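Local coordinates for protein sulfate adenylyltransferase (Allochromatium vinosum, PDB 4DNX) that catalyses the transfer of the adenylyl group of ATP to sulfate, forming adenosine 5'-phosphosulfate and diphosphate, at residues A44-F58 with I157-F169. Sequence-based numbering, arbitrary orientation.
Sequences AVMLGAGYFSPLDGF and ISGPIQVLNFSYF
Ile161 reaches from strand 155-163 to both the end of helix 38-48 and the short strand 57-58. At its CB the two branches part. CG1 is wedged between its own backbone N and carbonyl carbon (chi1 67°), beside Asp56 O and Gly57 CA, and carries CD1 on to the helix, where Ile161 CD1 lies 3.9 Å from Ala44 CB and equally near Leu47 CD1; this tip also nears Phe58 CE2. On the other branch, Ile161 CG2 meets the ring of Phe58 at CD2 (3.9 Å) and CE2, while Met115 of strand 111-116 touches the same side chain. Cutting Ile161 back to an alanine is likely to open a gap between Ala44, Leu47 and the Phe58 ring, freeing that ring to shift.

The backbone of Ile161 fixes the strand end of the contact: its N donates to Asp56 O at 2.9 Å in a nearly straight bond (165°). Next to it Phe58 and Gly159 form an antiparallel hydrogen-bonded pair, bonded in both directions. The Asp56 carboxylate lies alongside Pro160, its CG 3.9 Å from Pro160 CB.

Farther along, Val163 presses against the helix backbone, CG2 lying 3.4 Å from Ala44 O and also touching Gly48 CA; a CB on Gly48 would clash with Val163 CG1. Phe166 brings its ring edge to the Gly48 carbonyl carbon, CE1 to C 3.6 Å, and also packs on Phe14 and on Pro174 of the second subunit. Val45 closes this end with CG1 against Phe166 and Phe169, and CG2 against Ser167 CB. Asn165 OD1 accepts from Ser167 N in an Asx turn. Helix 44-48 thus crosses strand 157-163 at 78°, beside that strand's antiparallel pairing with strand 57-58, in the N-terminal PUA-like domain of ATP sulfurylase.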
loop_
_atom_site.group_PDB
_atom_site.type_symbol
_atom_site.label_atom_id
_atom_site.label_comp_id
_atom_site.label_asym_id
_atom_site.label_seq_id
_atom_site.Cartn_x
_atom_site.Cartn_y
_atom_site.Cartn_z
ATOM N N ALA A 44 -4.753 -17.746 1.956
ATOM C CA ALA A 44 -4.311 -17.399 0.595
ATOM C C ALA A 44 -3.741 -15.998 0.506
ATOM O O ALA A 44 -2.781 -15.758 -0.203
ATOM C CB ALA A 44 -5.494 -17.545 -0.426
ATOM N N VAL A 45 -4.352 -15.065 1.242
ATOM C CA VAL A 45 -3.849 -13.677 1.256
ATOM C C VAL A 45 -2.450 -13.656 1.896
ATOM O O VAL A 45 -1.533 -12.970 1.337
ATOM C CB VAL A 45 -4.821 -12.733 1.982
ATOM C CG1 VAL A 45 -4.167 -11.355 2.173
ATOM C CG2 VAL A 45 -6.064 -12.541 1.162
ATOM N N MET A 46 -2.270 -14.404 3.001
ATOM C CA MET A 46 -0.965 -14.443 3.716
ATOM C C MET A 46 0.092 -15.092 2.792
ATOM O O MET A 46 1.243 -14.625 2.723
ATOM C CB MET A 46 -1.046 -15.181 5.074
ATOM C CG MET A 46 -1.943 -14.449 6.109
ATOM S SD MET A 46 -1.106 -12.930 6.706
ATOM C CE MET A 46 -0.057 -13.620 7.921
ATOM N N LEU A 47 -0.294 -16.151 2.092
ATOM C CA LEU A 47 0.630 -16.745 1.105
ATOM C C LEU A 47 0.972 -15.757 -0.034
ATOM O O LEU A 47 2.150 -15.652 -0.474
ATOM C CB LEU A 47 -0.045 -18.003 0.495
ATOM C CG LEU A 47 0.048 -19.244 1.423
ATOM C CD1 LEU A 47 -0.997 -20.262 0.924
ATOM C CD2 LEU A 47 1.463 -19.810 1.397
ATOM N N GLY A 48 -0.040 -15.081 -0.568
ATOM C CA GLY A 48 0.141 -14.074 -1.638
ATOM C C GLY A 48 1.096 -12.963 -1.222
ATOM O O GLY A 48 1.888 -12.510 -2.027
ATOM N N ALA A 49 1.014 -12.580 0.054
ATOM C CA ALA A 49 1.713 -11.367 0.568
ATOM C C ALA A 49 3.093 -11.713 1.118
ATOM O O ALA A 49 3.817 -10.815 1.581
ATOM C CB ALA A 49 0.853 -10.730 1.661
ATOM N N GLY A 50 3.489 -12.989 1.048
ATOM C CA GLY A 50 4.845 -13.410 1.473
ATOM C C GLY A 50 4.990 -13.704 2.973
ATOM O O GLY A 50 6.069 -14.117 3.441
ATOM N N TYR A 51 3.926 -13.510 3.745
ATOM C CA TYR A 51 3.997 -13.790 5.173
ATOM C C TYR A 51 4.242 -15.288 5.475
ATOM O O TYR A 51 4.874 -15.630 6.488
ATOM C CB TYR A 51 2.717 -13.335 5.850
ATOM C CG TYR A 51 2.615 -11.819 5.988
ATOM C CD1 TYR A 51 3.459 -11.127 6.875
ATOM C CD2 TYR A 51 1.665 -11.087 5.248
ATOM C CE1 TYR A 51 3.371 -9.731 7.010
ATOM C CE2 TYR A 51 1.533 -9.712 5.355
ATOM C CZ TYR A 51 2.402 -9.028 6.262
ATOM O OH TYR A 51 2.269 -7.673 6.398
ATOM N N PHE A 52 3.718 -16.187 4.624
ATOM C CA PHE A 52 3.882 -17.626 4.851
ATOM C C PHE A 52 4.924 -18.229 3.908
ATOM O O PHE A 52 4.951 -19.435 3.628
ATOM C CB PHE A 52 2.529 -18.353 4.728
ATOM C CG PHE A 52 1.540 -18.047 5.836
ATOM C CD1 PHE A 52 1.878 -17.319 7.001
ATOM C CD2 PHE A 52 0.238 -18.468 5.682
ATOM C CE1 PHE A 52 0.927 -17.082 8.000
ATOM C CE2 PHE A 52 -0.752 -18.223 6.688
ATOM C CZ PHE A 52 -0.421 -17.533 7.812
ATOM N N SER A 53 5.859 -17.384 3.472
ATOM C CA SER A 53 6.956 -17.895 2.664
ATOM C C SER A 53 7.858 -18.914 3.386
ATOM O O SER A 53 8.001 -18.805 4.625
ATOM C CB SER A 53 7.880 -16.704 2.272
ATOM O OG SER A 53 9.029 -17.144 1.523
ATOM N N PRO A 54 8.010 -20.072 2.755
ATOM C CA PRO A 54 8.284 -20.190 1.325
ATOM C C PRO A 54 7.215 -21.174 0.820
ATOM O O PRO A 54 7.399 -21.806 -0.244
ATOM C CB PRO A 54 9.680 -20.831 1.256
ATOM C CG PRO A 54 9.714 -21.713 2.438
ATOM C CD PRO A 54 8.970 -20.925 3.518
ATOM N N LEU A 55 6.115 -21.341 1.559
ATOM C CA LEU A 55 5.122 -22.352 1.153
ATOM C C LEU A 55 4.398 -21.967 -0.137
ATOM O O LEU A 55 4.172 -20.784 -0.430
ATOM C CB LEU A 55 4.097 -22.586 2.279
ATOM C CG LEU A 55 4.527 -23.570 3.386
ATOM C CD1 LEU A 55 5.794 -23.159 4.064
ATOM C CD2 LEU A 55 3.422 -23.649 4.433
ATOM N N ASP A 56 4.015 -22.987 -0.917
ATOM C CA ASP A 56 3.425 -22.700 -2.253
ATOM C C ASP A 56 1.919 -22.712 -2.363
ATOM O O ASP A 56 1.379 -22.254 -3.369
ATOM C CB ASP A 56 4.036 -23.590 -3.361
ATOM C CG ASP A 56 3.667 -25.032 -3.241
ATOM O OD1 ASP A 56 2.687 -25.385 -2.521
ATOM O OD2 ASP A 56 4.355 -25.845 -3.911
ATOM N N GLY A 57 1.242 -23.178 -1.321
ATOM C CA GLY A 57 -0.206 -23.312 -1.386
ATOM C C GLY A 57 -0.762 -24.148 -0.261
ATOM O O GLY A 57 -0.217 -24.175 0.833
ATOM N N PHE A 58 -1.859 -24.854 -0.537
ATOM C CA PHE A 58 -2.583 -25.559 0.524
ATOM C C PHE A 58 -2.036 -26.957 0.690
ATOM O O PHE A 58 -1.655 -27.593 -0.286
ATOM C CB PHE A 58 -4.078 -25.596 0.212
ATOM C CG PHE A 58 -4.754 -24.236 0.308
ATOM C CD1 PHE A 58 -5.056 -23.672 1.561
ATOM C CD2 PHE A 58 -5.077 -23.521 -0.839
ATOM C CE1 PHE A 58 -5.679 -22.426 1.645
ATOM C CE2 PHE A 58 -5.707 -22.273 -0.772
ATOM C CZ PHE A 58 -6.009 -21.708 0.481
ATOM N N ILE A 157 -8.642 -29.925 -0.361
ATOM C CA ILE A 157 -8.025 -29.811 -1.693
ATOM C C ILE A 157 -6.654 -29.181 -1.501
ATOM O O ILE A 157 -6.489 -28.216 -0.704
ATOM C CB ILE A 157 -8.929 -29.049 -2.685
ATOM C CG1 ILE A 157 -9.193 -27.623 -2.216
ATOM C CG2 ILE A 157 -10.283 -29.799 -2.791
ATOM C CD1 ILE A 157 -9.860 -26.739 -3.318
ATOM N N SER A 158 -5.665 -29.739 -2.190
ATOM C CA SER A 158 -4.270 -29.319 -1.944
ATOM C C SER A 158 -3.538 -29.080 -3.250
ATOM O O SER A 158 -3.942 -29.607 -4.307
ATOM C CB SER A 158 -3.504 -30.355 -1.094
ATOM O OG SER A 158 -3.589 -31.664 -1.660
ATOM N N GLY A 159 -2.494 -28.254 -3.167
ATOM C CA GLY A 159 -1.724 -27.880 -4.367
ATOM C C GLY A 159 -1.324 -26.418 -4.358
ATOM O O GLY A 159 -1.838 -25.618 -3.522
ATOM N N PRO A 160 -0.443 -26.033 -5.282
ATOM C CA PRO A 160 0.110 -24.684 -5.298
ATOM C C PRO A 160 -0.911 -23.653 -5.819
ATOM O O PRO A 160 -1.783 -24.006 -6.631
ATOM C CB PRO A 160 1.307 -24.788 -6.281
ATOM C CG PRO A 160 0.928 -25.946 -7.182
ATOM C CD PRO A 160 0.102 -26.885 -6.370
ATOM N N ILE A 161 -0.785 -22.399 -5.356
ATOM C CA ILE A 161 -1.713 -21.354 -5.789
ATOM C C ILE A 161 -0.958 -20.143 -6.332
ATOM O O ILE A 161 0.219 -19.939 -6.008
ATOM C CB ILE A 161 -2.694 -20.902 -4.627
ATOM C CG1 ILE A 161 -1.914 -20.187 -3.516
ATOM C CG2 ILE A 161 -3.521 -22.108 -4.089
ATOM C CD1 ILE A 161 -2.873 -19.642 -2.382
ATOM N N GLN A 162 -1.658 -19.371 -7.164
ATOM C CA GLN A 162 -1.249 -18.047 -7.678
ATOM C C GLN A 162 -2.344 -17.090 -7.229
ATOM O O GLN A 162 -3.516 -17.240 -7.617
ATOM C CB GLN A 162 -1.139 -18.077 -9.205
ATOM C CG GLN A 162 -0.052 -19.032 -9.686
ATOM C CD GLN A 162 -0.190 -19.367 -11.183
ATOM O OE1 GLN A 162 -1.165 -20.010 -11.639
ATOM N NE2 GLN A 162 0.769 -18.926 -11.942
ATOM N N VAL A 163 -1.947 -16.091 -6.445
ATOM C CA VAL A 163 -2.874 -15.133 -5.803
ATOM C C VAL A 163 -3.029 -13.857 -6.637
ATOM O O VAL A 163 -2.022 -13.290 -7.107
ATOM C CB VAL A 163 -2.424 -14.826 -4.372
ATOM C CG1 VAL A 163 -3.391 -13.795 -3.748
ATOM C CG2 VAL A 163 -2.320 -16.146 -3.546
ATOM N N LEU A 164 -4.277 -13.444 -6.897
ATOM C CA LEU A 164 -4.576 -12.353 -7.822
ATOM C C LEU A 164 -4.866 -11.024 -7.126
ATOM O O LEU A 164 -4.814 -9.951 -7.738
ATOM C CB LEU A 164 -5.763 -12.742 -8.740
ATOM C CG LEU A 164 -5.487 -13.981 -9.599
ATOM C CD1 LEU A 164 -6.695 -14.175 -10.527
ATOM C CD2 LEU A 164 -4.222 -13.832 -10.443
ATOM N N ASN A 165 -5.224 -11.103 -5.856
ATOM C CA ASN A 165 -5.493 -9.876 -5.063
ATOM C C ASN A 165 -5.434 -10.191 -3.595
ATOM O O ASN A 165 -5.239 -11.368 -3.183
ATOM C CB ASN A 165 -6.845 -9.237 -5.434
ATOM C CG ASN A 165 -8.014 -10.179 -5.229
ATOM O OD1 ASN A 165 -8.384 -10.489 -4.091
ATOM N ND2 ASN A 165 -8.592 -10.651 -6.345
ATOM N N PHE A 166 -5.549 -9.129 -2.783
ATOM C CA PHE A 166 -5.499 -9.289 -1.325
ATOM C C PHE A 166 -6.827 -9.047 -0.676
ATOM O O PHE A 166 -6.885 -8.632 0.507
ATOM C CB PHE A 166 -4.415 -8.365 -0.764
ATOM C CG PHE A 166 -3.036 -8.680 -1.330
ATOM C CD1 PHE A 166 -2.467 -9.931 -1.114
ATOM C CD2 PHE A 166 -2.286 -7.728 -2.009
ATOM C CE1 PHE A 166 -1.202 -10.260 -1.614
ATOM C CE2 PHE A 166 -0.982 -8.056 -2.492
ATOM C CZ PHE A 166 -0.447 -9.308 -2.296
ATOM N N SER A 167 -7.887 -9.332 -1.422
ATOM C CA SER A 167 -9.255 -9.351 -0.834
ATOM C C SER A 167 -9.648 -7.929 -0.302
ATOM O O SER A 167 -9.106 -6.861 -0.733
ATOM C CB SER A 167 -9.314 -10.483 0.217
ATOM O OG SER A 167 -10.654 -10.715 0.725
ATOM N N TYR A 168 -10.572 -7.897 0.665
ATOM C CA TYR A 168 -11.057 -6.671 1.214
ATOM C C TYR A 168 -10.019 -6.029 2.122
ATOM O O TYR A 168 -10.152 -4.829 2.453
ATOM C CB TYR A 168 -12.382 -6.924 1.988
ATOM C CG TYR A 168 -12.208 -7.642 3.299
ATOM C CD1 TYR A 168 -12.241 -9.042 3.368
ATOM C CD2 TYR A 168 -12.058 -6.926 4.478
ATOM C CE1 TYR A 168 -12.082 -9.716 4.598
ATOM C CE2 TYR A 168 -11.866 -7.566 5.671
ATOM C CZ TYR A 168 -11.925 -8.942 5.745
ATOM O OH TYR A 168 -11.771 -9.570 6.958
ATOM N N PHE A 169 -8.975 -6.769 2.505
ATOM C CA PHE A 169 -7.973 -6.188 3.417
ATOM C C PHE A 169 -7.272 -5.004 2.730
ATOM O O PHE A 169 -6.947 -3.990 3.382
ATOM C CB PHE A 169 -6.924 -7.236 3.801
ATOM C CG PHE A 169 -7.508 -8.464 4.467
ATOM C CD1 PHE A 169 -8.119 -8.363 5.736
ATOM C CD2 PHE A 169 -7.496 -9.695 3.832
ATOM C CE1 PHE A 169 -8.643 -9.505 6.386
ATOM C CE2 PHE A 169 -8.039 -10.851 4.457
ATOM C CZ PHE A 169 -8.617 -10.756 5.741
#